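Local coordinates for protein TRAP dicarboxylate transporter-DctP subunit (Marinobacter aquaeolei, PDB 4PFI) that probably captures a small organic acid in the periplasm and hands it to a TRAP-type membrane transporter, as other DctP-type solute-binding proteins do, at residues F40-I45 with V49-A54; S172-L177 with E189-Y194; S138-A143 with Q332-R337; L120-E125 with D307-F312. All blocks are in the same frame, centred on the assembly; numbering follows the deposited sequence.

Contact 1 (F40-I45 with V49-A54); sequences FALEEI and VQHLYA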
loop_
_atom_site.group_PDB
_atom_site.type_symbol
_atom_site.label_atom_id
_atom_site.label_comp_id
_atom_site.label_asym_id
_atom_site.label_seq_id
_atom_site.Cartn_x
_atom_site.Cartn_y
_atom_site.Cartn_z
ATOM N N PHE A 40 -11.802 2.652 14.449
ATOM C CA PHE A 40 -11.023 2.675 13.216
ATOM C C PHE A 40 -9.597 2.163 13.478
ATOM O O PHE A 40 -8.789 2.861 14.072
ATOM C CB PHE A 40 -10.950 4.120 12.697
ATOM C CG PHE A 40 -10.475 4.250 11.264
ATOM C CD1 PHE A 40 -9.854 3.202 10.617
ATOM C CD2 PHE A 40 -10.643 5.445 10.572
ATOM C CE1 PHE A 40 -9.426 3.336 9.312
ATOM C CE2 PHE A 40 -10.215 5.580 9.267
ATOM C CZ PHE A 40 -9.605 4.525 8.639
ATOM N N ALA A 41 -9.288 0.954 13.030
ATOM C CA ALA A 41 -7.979 0.355 13.284
ATOM C C ALA A 41 -6.970 0.635 12.154
ATOM O O ALA A 41 -7.313 0.606 10.982
ATOM C CB ALA A 41 -8.132 -1.150 13.483
ATOM N N LEU A 42 -5.718 0.880 12.512
ATOM C CA LEU A 42 -4.678 1.144 11.518
ATOM C C LEU A 42 -3.605 0.051 11.541
ATOM O O LEU A 42 -3.291 -0.476 12.604
ATOM C CB LEU A 42 -3.998 2.463 11.827
ATOM C CG LEU A 42 -4.876 3.649 12.150
ATOM C CD1 LEU A 42 -3.979 4.791 12.477
ATOM C CD2 LEU A 42 -5.791 3.985 10.992
ATOM N N GLU A 43 -3.027 -0.252 10.379
ATOM C CA GLU A 43 -1.865 -1.137 10.303
ATOM C C GLU A 43 -0.562 -0.418 10.660
ATOM O O GLU A 43 0.482 -1.053 10.788
ATOM C CB GLU A 43 -1.684 -1.655 8.884
ATOM C CG GLU A 43 -2.841 -2.393 8.313
ATOM C CD GLU A 43 -2.684 -2.566 6.820
ATOM O OE1 GLU A 43 -2.251 -1.592 6.148
ATOM O OE2 GLU A 43 -2.957 -3.679 6.313
ATOM N N GLU A 44 -0.606 0.905 10.763
ATOM C CA GLU A 44 0.622 1.687 10.894
ATOM C C GLU A 44 0.607 2.566 12.165
ATOM O O GLU A 44 -0.448 2.815 12.755
ATOM C CB GLU A 44 0.843 2.521 9.612
ATOM C CG GLU A 44 0.873 1.679 8.324
ATOM C CD GLU A 44 1.280 2.462 7.050
ATOM O OE1 GLU A 44 2.024 1.873 6.213
ATOM O OE2 GLU A 44 0.863 3.647 6.865
ATOM N N ILE A 45 1.770 3.028 12.596
ATOM C CA ILE A 45 1.857 3.807 13.832
ATOM C C ILE A 45 1.516 5.283 13.629
ATOM O O ILE A 45 1.215 5.737 12.518
ATOM C CB ILE A 45 3.277 3.762 14.449
ATOM C CG1 ILE A 45 4.330 4.153 13.404
ATOM C CG2 ILE A 45 3.590 2.395 15.009
ATOM C CD1 ILE A 45 5.630 4.651 14.010
ATOM N N VAL A 49 0.983 7.834 7.149
ATOM C CA VAL A 49 -0.071 8.269 6.245
ATOM C C VAL A 49 -1.448 7.793 6.723
ATOM O O VAL A 49 -2.414 8.543 6.673
ATOM C CB VAL A 49 0.167 7.743 4.817
ATOM C CG1 VAL A 49 -0.951 8.185 3.880
ATOM C CG2 VAL A 49 1.530 8.202 4.284
ATOM N N GLN A 50 -1.533 6.550 7.183
ATOM C CA GLN A 50 -2.772 6.017 7.722
ATOM C C GLN A 50 -3.255 6.827 8.925
ATOM O O GLN A 50 -4.432 7.174 9.012
ATOM C CB GLN A 50 -2.599 4.539 8.103
ATOM C CG GLN A 50 -2.567 3.635 6.892
ATOM C CD GLN A 50 -2.620 2.169 7.208
ATOM O OE1 GLN A 50 -3.074 1.755 8.282
ATOM N NE2 GLN A 50 -2.148 1.354 6.266
ATOM N N HIS A 51 -2.360 7.108 9.861
ATOM C CA HIS A 51 -2.721 7.907 11.004
ATOM C C HIS A 51 -3.200 9.335 10.587
ATOM O O HIS A 51 -4.240 9.809 11.038
ATOM C CB HIS A 51 -1.553 8.002 11.967
ATOM C CG HIS A 51 -1.934 8.539 13.308
ATOM N ND1 HIS A 51 -1.280 9.594 13.900
ATOM C CD2 HIS A 51 -2.919 8.169 14.164
ATOM C CE1 HIS A 51 -1.838 9.849 15.074
ATOM N NE2 HIS A 51 -2.831 9.001 15.254
ATOM N N LEU A 52 -2.441 10.007 9.725
ATOM C CA LEU A 52 -2.812 11.343 9.283
ATOM C C LEU A 52 -4.175 11.327 8.620
ATOM O O LEU A 52 -5.005 12.200 8.868
ATOM C CB LEU A 52 -1.773 11.891 8.320
ATOM C CG LEU A 52 -0.441 12.168 9.014
ATOM C CD1 LEU A 52 0.624 12.573 7.997
ATOM C CD2 LEU A 52 -0.618 13.224 10.093
ATOM N N TYR A 53 -4.390 10.327 7.771
ATOM C CA TYR A 53 -5.666 10.152 7.082
ATOM C C TYR A 53 -6.771 9.975 8.116
ATOM O O TYR A 53 -7.804 10.650 8.072
ATOM C CB TYR A 53 -5.612 8.922 6.178
ATOM C CG TYR A 53 -6.883 8.586 5.424
ATOM C CD1 TYR A 53 -7.905 7.828 6.017
ATOM C CD2 TYR A 53 -7.059 8.998 4.103
ATOM C CE1 TYR A 53 -9.068 7.501 5.314
ATOM C CE2 TYR A 53 -8.222 8.674 3.398
ATOM C CZ TYR A 53 -9.215 7.929 4.009
ATOM O OH TYR A 53 -10.346 7.623 3.291
ATOM N N ALA A 54 -6.541 9.063 9.050
ATOM C CA ALA A 54 -7.556 8.752 10.042
ATOM C C ALA A 54 -7.891 9.976 10.920
ATOM O O ALA A 54 -9.058 10.188 11.269
ATOM C CB ALA A 54 -7.137 7.576 10.874
#
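Strand 37-41 runs out at A41, and the chain returns through a short loop into helix 49-65, bringing the CA atoms of E44 and Q50 to 6.4 Å and those of F40 and A54 to 7.7 Å. Q50 carries most of the polar contact. With CG anti to its carbonyl carbon (chi1 -75°) and the chain extended beyond, its amide reaches back to the loop. Q50 OE1 accepts from E43 N at 2.9 Å, a bent bond with an N-H...O angle of 139°. Q50 NE2 gives a straighter bond to E43 OE1 at 3.0 Å, meeting that oxygen on its anti side and staying in the amide's own plane. Two bonds to E43, one at each end of the amide, fix its rotation; S100 also bonds E43 OE1, and E157 takes Q50 NE2. The E44 carboxylate stacks on this amide, the planes 19° apart, with Q50 CG nearest to E44 OE2 at 3.4 Å. On the apolar side, L42 CD1 sits 3.7 Å from H51 CA, while L42 CD2 touches A54 CB at 3.8 Å. F40 CE2 adds a contact 4.0 Å from A54 CB. This is the strand-to-helix half of the beta-alpha-beta unit made by strand 37-41, helix 49-65 and parallel strand 70-74.

Contact 2 (S172-L177 with E189-Y194); sequences SDFQGL and EAFRSY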
loop_
_atom_site.group_PDB
_atom_site.type_symbol
_atom_site.label_atom_id
_atom_site.label_comp_id
_atom_site.label_asym_id
_atom_site.label_seq_id
_atom_site.Cartn_x
_atom_site.Cartn_y
_atom_site.Cartn_z
ATOM N N SER A 172 19.707 -6.924 -14.253
ATOM C CA SER A 172 20.952 -7.607 -13.953
ATOM C C SER A 172 21.464 -7.323 -12.510
ATOM O O SER A 172 22.076 -8.194 -11.891
ATOM C CB SER A 172 22.019 -7.207 -14.968
ATOM O OG SER A 172 23.267 -7.750 -14.571
ATOM N N ASP A 173 21.225 -6.116 -11.985
ATOM C CA ASP A 173 21.640 -5.765 -10.623
ATOM C C ASP A 173 20.917 -6.563 -9.516
ATOM O O ASP A 173 21.395 -6.621 -8.373
ATOM C CB ASP A 173 21.443 -4.270 -10.377
ATOM C CG ASP A 173 22.395 -3.404 -11.206
ATOM O OD1 ASP A 173 23.514 -3.882 -11.528
ATOM O OD2 ASP A 173 22.027 -2.248 -11.540
ATOM N N PHE A 174 19.781 -7.159 -9.848
ATOM C CA PHE A 174 18.999 -7.974 -8.915
ATOM C C PHE A 174 19.459 -9.440 -8.878
ATOM O O PHE A 174 19.118 -10.160 -7.935
ATOM C CB PHE A 174 17.504 -7.942 -9.282
ATOM C CG PHE A 174 16.793 -6.708 -8.834
ATOM C CD1 PHE A 174 16.295 -6.617 -7.549
ATOM C CD2 PHE A 174 16.633 -5.628 -9.689
ATOM C CE1 PHE A 174 15.662 -5.470 -7.114
ATOM C CE2 PHE A 174 15.982 -4.480 -9.267
ATOM C CZ PHE A 174 15.505 -4.396 -7.981
ATOM N N GLN A 175 20.212 -9.888 -9.889
ATOM C CA GLN A 175 20.607 -11.314 -9.987
ATOM C C GLN A 175 21.299 -11.837 -8.728
ATOM O O GLN A 175 22.339 -11.310 -8.321
ATOM C CB GLN A 175 21.521 -11.560 -11.197
ATOM C CG GLN A 175 20.768 -11.837 -12.494
ATOM C CD GLN A 175 20.241 -13.266 -12.574
ATOM O OE1 GLN A 175 20.615 -14.125 -11.759
ATOM N NE2 GLN A 175 19.359 -13.528 -13.548
ATOM N N GLY A 176 20.713 -12.870 -8.120
ATOM C CA GLY A 176 21.278 -13.524 -6.950
ATOM C C GLY A 176 21.010 -12.829 -5.616
ATOM O O GLY A 176 21.406 -13.332 -4.560
ATOM N N LEU A 177 20.344 -11.676 -5.666
ATOM C CA LEU A 177 20.078 -10.862 -4.472
ATOM C C LEU A 177 18.926 -11.403 -3.660
ATOM O O LEU A 177 17.858 -11.658 -4.207
ATOM C CB LEU A 177 19.738 -9.426 -4.878
ATOM C CG LEU A 177 20.866 -8.419 -4.655
ATOM C CD1 LEU A 177 22.184 -8.950 -5.205
ATOM C CD2 LEU A 177 20.502 -7.077 -5.278
ATOM N N GLU A 189 6.847 -12.467 -7.228
ATOM C CA GLU A 189 7.105 -12.792 -8.628
ATOM C C GLU A 189 7.645 -11.604 -9.408
ATOM O O GLU A 189 8.419 -11.764 -10.340
ATOM C CB GLU A 189 5.839 -13.307 -9.315
ATOM C CG GLU A 189 6.104 -13.765 -10.729
ATOM C CD GLU A 189 7.128 -14.903 -10.795
ATOM O OE1 GLU A 189 7.400 -15.542 -9.752
ATOM O OE2 GLU A 189 7.665 -15.164 -11.895
ATOM N N ALA A 190 7.225 -10.413 -9.019
ATOM C CA ALA A 190 7.700 -9.185 -9.635
ATOM C C ALA A 190 9.225 -9.093 -9.586
ATOM O O ALA A 190 9.869 -8.765 -10.590
ATOM C CB ALA A 190 7.072 -7.992 -8.921
ATOM N N PHE A 191 9.798 -9.382 -8.416
ATOM C CA PHE A 191 11.246 -9.265 -8.213
ATOM C C PHE A 191 11.971 -10.542 -8.668
ATOM O O PHE A 191 13.126 -10.508 -9.091
ATOM C CB PHE A 191 11.542 -8.910 -6.755
ATOM C CG PHE A 191 11.238 -7.458 -6.429
ATOM C CD1 PHE A 191 12.152 -6.455 -6.753
ATOM C CD2 PHE A 191 10.022 -7.088 -5.857
ATOM C CE1 PHE A 191 11.866 -5.125 -6.499
ATOM C CE2 PHE A 191 9.739 -5.759 -5.608
ATOM C CZ PHE A 191 10.662 -4.777 -5.917
ATOM N N ARG A 192 11.277 -11.667 -8.616
ATOM C CA ARG A 192 11.818 -12.885 -9.178
ATOM C C ARG A 192 12.021 -12.668 -10.677
ATOM O O ARG A 192 12.952 -13.194 -11.259
ATOM C CB ARG A 192 10.877 -14.049 -8.909
ATOM C CG ARG A 192 11.506 -15.389 -9.030
ATOM C CD ARG A 192 10.482 -16.477 -8.674
ATOM N NE ARG A 192 10.274 -16.647 -7.218
ATOM C CZ ARG A 192 9.124 -16.439 -6.559
ATOM N NH1 ARG A 192 8.023 -16.027 -7.180
ATOM N NH2 ARG A 192 9.068 -16.643 -5.252
ATOM N N SER A 193 11.159 -11.877 -11.303
ATOM C CA SER A 193 11.308 -11.585 -12.739
ATOM C C SER A 193 12.652 -10.929 -13.064
ATOM O O SER A 193 13.204 -11.152 -14.126
ATOM C CB SER A 193 10.204 -10.655 -13.228
ATOM O OG SER A 193 8.931 -11.204 -13.013
ATOM N N TYR A 194 13.161 -10.110 -12.148
ATOM C CA TYR A 194 14.451 -9.434 -12.332
ATOM C C TYR A 194 15.616 -10.348 -11.975
ATOM O O TYR A 194 16.780 -9.991 -12.177
ATOM C CB TYR A 194 14.509 -8.161 -11.478
ATOM C CG TYR A 194 13.354 -7.213 -11.722
ATOM C CD1 TYR A 194 12.735 -7.144 -12.978
ATOM C CD2 TYR A 194 12.876 -6.403 -10.711
ATOM C CE1 TYR A 194 11.676 -6.294 -13.216
ATOM C CE2 TYR A 194 11.816 -5.553 -10.927
ATOM C CZ TYR A 194 11.220 -5.509 -12.188
ATOM O OH TYR A 194 10.183 -4.654 -12.406
HETATM O O HOH W 1 18.261 -10.471 -14.364
#
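An aromatic cluster of F174, F191 and Y194 joins the loop before strand 178-180 to segment 189-194 on helix 185-192. F174 reaches both other rings. Its CG lies anti to the carbonyl carbon (chi1 -79°), which lays the ring alongside Y194, both side chains pointing the same way. Y194 CD2 comes over one face of the F174 ring, offset toward the rim, and is 3.9 Å from F174 CE2; the two planes are 42° apart, an oblique pairing. Nearer the backbone, F174 CB and Y194 CB are 3.7 Å apart. F191 is approached differently: F174 CE1 meets F191 CD1 at 3.7 Å, coming to the edge of the F191 ring, with the planes inclined by 53°. The cluster extends through W162 and F179, whose rings meet both F174 and F191. Y194 also has A190 O over the centre of one ring face, and its hydroxyl is hydrogen-bonded to H117. On the F174 side the chain folds into a type II beta turn, closed by a bond from L177 N to F174 O of 3.0 Å. One water donates to Y194 O at 2.7 Å and accepts a weak bond from Q175 NE2 at 3.3 Å.

Contact 3 (S138-A143 with Q332-R337); sequences SAFEPA and QALIQR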
loop_
_atom_site.group_PDB
_atom_site.type_symbol
_atom_site.label_atom_id
_atom_site.label_comp_id
_atom_site.label_asym_id
_atom_site.label_seq_id
_atom_site.Cartn_x
_atom_site.Cartn_y
_atom_site.Cartn_z
ATOM N N SER A 138 -16.039 -0.879 -7.805
ATOM C CA SER A 138 -17.075 -1.899 -7.859
ATOM C C SER A 138 -16.520 -3.240 -8.345
ATOM O O SER A 138 -16.966 -4.294 -7.899
ATOM C CB SER A 138 -18.254 -1.445 -8.737
ATOM O OG SER A 138 -17.824 -1.054 -10.027
ATOM N N ALA A 139 -15.544 -3.209 -9.245
ATOM C CA ALA A 139 -14.924 -4.448 -9.719
ATOM C C ALA A 139 -14.279 -5.242 -8.560
ATOM O O ALA A 139 -14.117 -6.464 -8.638
ATOM C CB ALA A 139 -13.895 -4.154 -10.832
ATOM N N PHE A 140 -13.952 -4.550 -7.473
ATOM C CA PHE A 140 -13.282 -5.173 -6.350
ATOM C C PHE A 140 -14.238 -5.577 -5.264
ATOM O O PHE A 140 -13.954 -6.505 -4.511
ATOM C CB PHE A 140 -12.271 -4.202 -5.749
ATOM C CG PHE A 140 -10.915 -4.302 -6.344
ATOM C CD1 PHE A 140 -10.041 -5.290 -5.928
ATOM C CD2 PHE A 140 -10.497 -3.392 -7.290
ATOM C CE1 PHE A 140 -8.764 -5.372 -6.453
ATOM C CE2 PHE A 140 -9.225 -3.462 -7.817
ATOM C CZ PHE A 140 -8.348 -4.456 -7.398
ATOM N N GLU A 141 -15.349 -4.855 -5.164
ATOM C CA GLU A 141 -16.331 -5.068 -4.092
ATOM C C GLU A 141 -16.698 -6.533 -3.838
ATOM O O GLU A 141 -16.735 -6.966 -2.695
ATOM C CB GLU A 141 -17.611 -4.265 -4.357
ATOM C CG GLU A 141 -17.556 -2.820 -3.892
ATOM C CD GLU A 141 -18.863 -2.061 -4.139
ATOM O OE1 GLU A 141 -19.963 -2.629 -3.900
ATOM O OE2 GLU A 141 -18.787 -0.892 -4.584
ATOM N N PRO A 142 -17.001 -7.294 -4.898
ATOM C CA PRO A 142 -17.382 -8.704 -4.744
ATOM C C PRO A 142 -16.262 -9.545 -4.125
ATOM O O PRO A 142 -16.546 -10.388 -3.275
ATOM C CB PRO A 142 -17.664 -9.150 -6.183
ATOM C CG PRO A 142 -17.953 -7.895 -6.927
ATOM C CD PRO A 142 -17.072 -6.864 -6.304
ATOM N N ALA A 143 -15.011 -9.312 -4.532
ATOM C CA ALA A 143 -13.887 -10.080 -3.999
ATOM C C ALA A 143 -13.767 -9.852 -2.495
ATOM O O ALA A 143 -13.455 -10.773 -1.734
ATOM C CB ALA A 143 -12.600 -9.707 -4.708
ATOM N N GLN A 332 -7.777 -10.287 -15.292
ATOM C CA GLN A 332 -7.610 -9.782 -16.650
ATOM C C GLN A 332 -8.287 -8.446 -16.863
ATOM O O GLN A 332 -7.720 -7.552 -17.497
ATOM C CB GLN A 332 -8.223 -10.740 -17.646
ATOM C CG GLN A 332 -7.252 -11.495 -18.488
ATOM C CD GLN A 332 -7.984 -12.244 -19.574
ATOM O OE1 GLN A 332 -9.113 -11.902 -19.901
ATOM N NE2 GLN A 332 -7.361 -13.279 -20.118
ATOM N N ALA A 333 -9.516 -8.321 -16.360
ATOM C CA ALA A 333 -10.323 -7.121 -16.576
ATOM C C ALA A 333 -9.770 -5.962 -15.768
ATOM O O ALA A 333 -9.748 -4.829 -16.238
ATOM C CB ALA A 333 -11.775 -7.377 -16.205
ATOM N N LEU A 334 -9.309 -6.249 -14.552
ATOM C CA LEU A 334 -8.692 -5.222 -13.709
ATOM C C LEU A 334 -7.473 -4.626 -14.419
ATOM O O LEU A 334 -7.338 -3.399 -14.537
ATOM C CB LEU A 334 -8.300 -5.813 -12.356
ATOM C CG LEU A 334 -9.520 -6.250 -11.537
ATOM C CD1 LEU A 334 -9.137 -7.169 -10.371
ATOM C CD2 LEU A 334 -10.290 -5.030 -11.038
ATOM N N ILE A 335 -6.602 -5.508 -14.905
ATOM C CA ILE A 335 -5.438 -5.107 -15.691
ATOM C C ILE A 335 -5.858 -4.272 -16.905
ATOM O O ILE A 335 -5.181 -3.306 -17.274
ATOM C CB ILE A 335 -4.634 -6.338 -16.163
ATOM C CG1 ILE A 335 -3.932 -6.996 -14.973
ATOM C CG2 ILE A 335 -3.632 -5.956 -17.248
ATOM C CD1 ILE A 335 -2.860 -7.984 -15.351
ATOM N N GLN A 336 -6.991 -4.634 -17.507
ATOM C CA GLN A 336 -7.504 -3.925 -18.672
ATOM C C GLN A 336 -7.991 -2.535 -18.297
ATOM O O GLN A 336 -7.695 -1.564 -18.994
ATOM C CB GLN A 336 -8.625 -4.732 -19.354
ATOM C CG GLN A 336 -8.094 -5.799 -20.319
ATOM C CD GLN A 336 -9.003 -7.012 -20.481
ATOM O OE1 GLN A 336 -10.224 -6.929 -20.319
ATOM N NE2 GLN A 336 -8.402 -8.154 -20.808
ATOM N N ARG A 337 -8.725 -2.427 -17.197
ATOM C CA ARG A 337 -9.233 -1.128 -16.780
ATOM C C ARG A 337 -8.083 -0.175 -16.428
ATOM O O ARG A 337 -8.134 1.013 -16.764
ATOM C CB ARG A 337 -10.219 -1.267 -15.611
#
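Helix-helix packing joins the middle of helix 134-145 to the C-terminal helix 318-339, and one leucine makes all the close contacts between the two segments. L334, its CG anti to the carbonyl carbon (chi1 -66°), is directed at the other helix, and its two methyls reach A139 and F140. L334 CD2 does most of the touching, lying between A139 CB and F140 CE2 at 3.7 Å from each. L334 CD1 goes over a face of the ring, its nearest atom being F140 CZ at 4.1 Å, and CD2 is on the same side of that ring. Leucine and ring cross at a slant. The backbones come nearest at A139 and L334, whose CA atoms are 7.4 Å apart, a spacing that the small alanine side chain permits. No hydrogen bond links the segments, and the 128 Å² they bury, summed over both sides, marks a small apolar contact. Helix 134-145 is kinked where the N atoms of P142 and A143 lack a bond to the turn before; the proline N has no hydrogen to give. K330 of helix 318-339 also touches A139. The F140 ring meets F136 of its own helix and F154 of strand 149-164 edge-to-face, so the leucine packs beside an aromatic group that ties helix 134-145 to the sheet.

Contact 4 (L120-E125 with D307-F312); sequences LPEEQE and DERAAF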
loop_
_atom_site.group_PDB
_atom_site.type_symbol
_atom_site.label_atom_id
_atom_site.label_comp_id
_atom_site.label_asym_id
_atom_site.label_seq_id
_atom_site.Cartn_x
_atom_site.Cartn_y
_atom_site.Cartn_z
ATOM N N LEU A 120 -0.361 0.532 -13.062
ATOM C CA LEU A 120 -1.132 1.736 -12.822
ATOM C C LEU A 120 -0.412 2.926 -13.450
ATOM O O LEU A 120 0.807 2.919 -13.567
ATOM C CB LEU A 120 -1.279 1.969 -11.332
ATOM C CG LEU A 120 -2.368 1.202 -10.599
ATOM C CD1 LEU A 120 -2.411 -0.279 -10.987
ATOM C CD2 LEU A 120 -2.135 1.373 -9.097
ATOM N N PRO A 121 -1.167 3.951 -13.872
ATOM C CA PRO A 121 -0.555 5.130 -14.500
ATOM C C PRO A 121 0.438 5.851 -13.555
ATOM O O PRO A 121 0.153 5.995 -12.366
ATOM C CB PRO A 121 -1.759 6.017 -14.829
ATOM C CG PRO A 121 -2.874 5.511 -13.995
ATOM C CD PRO A 121 -2.634 4.059 -13.796
ATOM N N GLU A 122 1.590 6.256 -14.095
ATOM C CA GLU A 122 2.639 6.979 -13.374
ATOM C C GLU A 122 2.140 8.307 -12.854
ATOM O O GLU A 122 2.328 8.645 -11.683
ATOM C CB GLU A 122 3.790 7.329 -14.318
ATOM C CG GLU A 122 4.401 6.181 -15.047
ATOM C CD GLU A 122 5.445 6.644 -16.044
ATOM O OE1 GLU A 122 5.639 7.878 -16.181
ATOM O OE2 GLU A 122 6.074 5.772 -16.686
ATOM N N GLU A 123 1.559 9.086 -13.763
ATOM C CA GLU A 123 1.112 10.433 -13.448
ATOM C C GLU A 123 0.003 10.345 -12.420
ATOM O O GLU A 123 -0.835 9.443 -12.464
ATOM C CB GLU A 123 0.628 11.187 -14.697
ATOM C CG GLU A 123 1.562 11.105 -15.915
ATOM C CD GLU A 123 2.944 11.735 -15.692
ATOM O OE1 GLU A 123 3.034 12.758 -14.969
ATOM O OE2 GLU A 123 3.952 11.214 -16.245
ATOM N N GLN A 124 0.012 11.303 -11.503
ATOM C CA GLN A 124 -0.845 11.281 -10.328
ATOM C C GLN A 124 -2.317 11.451 -10.667
ATOM O O GLN A 124 -3.169 10.835 -10.039
ATOM C CB GLN A 124 -0.435 12.381 -9.344
ATOM C CG GLN A 124 -1.207 12.313 -8.022
ATOM C CD GLN A 124 -1.121 13.592 -7.189
ATOM O OE1 GLN A 124 -0.068 13.911 -6.634
ATOM N NE2 GLN A 124 -2.238 14.322 -7.094
ATOM N N GLU A 125 -2.638 12.293 -11.639
ATOM C CA GLU A 125 -4.043 12.572 -11.900
ATOM C C GLU A 125 -4.802 11.400 -12.534
ATOM O O GLU A 125 -5.869 11.007 -12.046
ATOM C CB GLU A 125 -4.192 13.853 -12.709
ATOM C CG GLU A 125 -4.001 15.098 -11.849
ATOM C CD GLU A 125 -4.946 15.145 -10.642
ATOM O OE1 GLU A 125 -6.024 14.508 -10.691
ATOM O OE2 GLU A 125 -4.608 15.812 -9.637
ATOM N N ASP A 307 14.754 5.228 -19.876
ATOM C CA ASP A 307 15.316 4.033 -20.500
ATOM C C ASP A 307 15.474 2.890 -19.497
ATOM O O ASP A 307 15.148 1.744 -19.788
ATOM C CB ASP A 307 16.674 4.340 -21.130
ATOM C CG ASP A 307 16.551 5.085 -22.445
ATOM O OD1 ASP A 307 15.411 5.447 -22.819
ATOM O OD2 ASP A 307 17.598 5.324 -23.093
ATOM N N GLU A 308 15.987 3.203 -18.317
ATOM C CA GLU A 308 16.206 2.182 -17.301
ATOM C C GLU A 308 14.859 1.636 -16.824
ATOM O O GLU A 308 14.706 0.440 -16.619
ATOM C CB GLU A 308 17.053 2.739 -16.142
ATOM C CG GLU A 308 18.521 2.946 -16.496
ATOM C CD GLU A 308 19.296 3.811 -15.474
ATOM O OE1 GLU A 308 18.693 4.639 -14.749
ATOM O OE2 GLU A 308 20.534 3.660 -15.390
ATOM N N ARG A 309 13.872 2.511 -16.677
ATOM C CA ARG A 309 12.554 2.079 -16.254
ATOM C C ARG A 309 11.947 1.160 -17.301
ATOM O O ARG A 309 11.344 0.136 -16.973
ATOM C CB ARG A 309 11.647 3.279 -16.006
ATOM C CG ARG A 309 12.141 4.102 -14.832
ATOM C CD ARG A 309 11.251 5.290 -14.493
ATOM N NE ARG A 309 9.976 4.861 -13.923
ATOM C CZ ARG A 309 8.796 5.056 -14.492
ATOM N NH1 ARG A 309 8.702 5.691 -15.657
ATOM N NH2 ARG A 309 7.701 4.624 -13.888
ATOM N N ALA A 310 12.119 1.545 -18.564
ATOM C CA ALA A 310 11.555 0.811 -19.685
ATOM C C ALA A 310 12.119 -0.605 -19.703
ATOM O O ALA A 310 11.402 -1.547 -20.006
ATOM C CB ALA A 310 11.851 1.521 -20.985
ATOM N N ALA A 311 13.389 -0.753 -19.342
ATOM C CA ALA A 311 14.007 -2.068 -19.298
ATOM C C ALA A 311 13.385 -2.967 -18.197
ATOM O O ALA A 311 13.217 -4.179 -18.385
ATOM C CB ALA A 311 15.536 -1.945 -19.122
ATOM N N PHE A 312 13.039 -2.371 -17.061
ATOM C CA PHE A 312 12.434 -3.110 -15.964
ATOM C C PHE A 312 11.008 -3.464 -16.318
ATOM O O PHE A 312 10.510 -4.516 -15.930
ATOM C CB PHE A 312 12.440 -2.293 -14.666
ATOM C CG PHE A 312 13.738 -2.334 -13.914
ATOM C CD1 PHE A 312 14.139 -3.491 -13.264
ATOM C CD2 PHE A 312 14.525 -1.200 -13.784
ATOM C CE1 PHE A 312 15.325 -3.523 -12.545
ATOM C CE2 PHE A 312 15.733 -1.240 -13.048
ATOM C CZ PHE A 312 16.124 -2.395 -12.439
#
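E122 holds its CG anti to the carbonyl carbon and stays extended beyond it, whereas R309, starting in the same sense, bends at chi3 (70°), which turns the guanidinium edge to E122 OE2; the two side chains approach from opposite directions and meet at their charged ends. The salt bridge is made by a single carboxylate oxygen. R309 NH1 donates to E122 OE2 at 2.8 Å along a nearly straight N-H...O path of 168°, and a weak second bond runs from R309 NH2 to the same OE2 at 3.4 Å. The oxygen sits within the guanidinium plane. At the carboxylate, however, the NH1 donor stands 65° out of the plane, and the two flat groups are steeply inclined. This is not the coplanar, two-oxygen pairing of a bidentate bridge. R309 is buried and its guanidinium has other partners: NE bonds to the carbonyl of A240, NH2 to that of R241, and NH1 also pairs with E306. These bonds fix the orientation of the group, while E122 and E306 would probably balance its charge. Backbone separation is wide, 11.4 Å between the CA atoms of E122 and R309. The arrangement is a buried-arginine salt bridge between parts of the chain far apart in sequence, tying the loop before helix 124-132 to helix 306-316.

Contact 1 lies on the opposite side of the chain's centre from contacts 2 and 4, its centre about 32 Å from that of contact 2 and about 28 Å from that of contact 4. Contacts 2 and 4 do touch: F174 CE2 is 3.5 Å from F312 CE1, and Y194 CE1 is 3.4 Å from F312 O, so the aromatic cluster continues onto helix 306-316. Contacts 3 and 4 come within about 7 Å at their nearest atoms; contact 4 uses the loop leading into helix 124-132, just before helix 134-145 of contact 3. Contact 2 is nested inside the chain loops closed by contacts 3 and 4. In this open, ligand-free form, Q234, N235 and G298, outside all four contacts, bind the sodium ion.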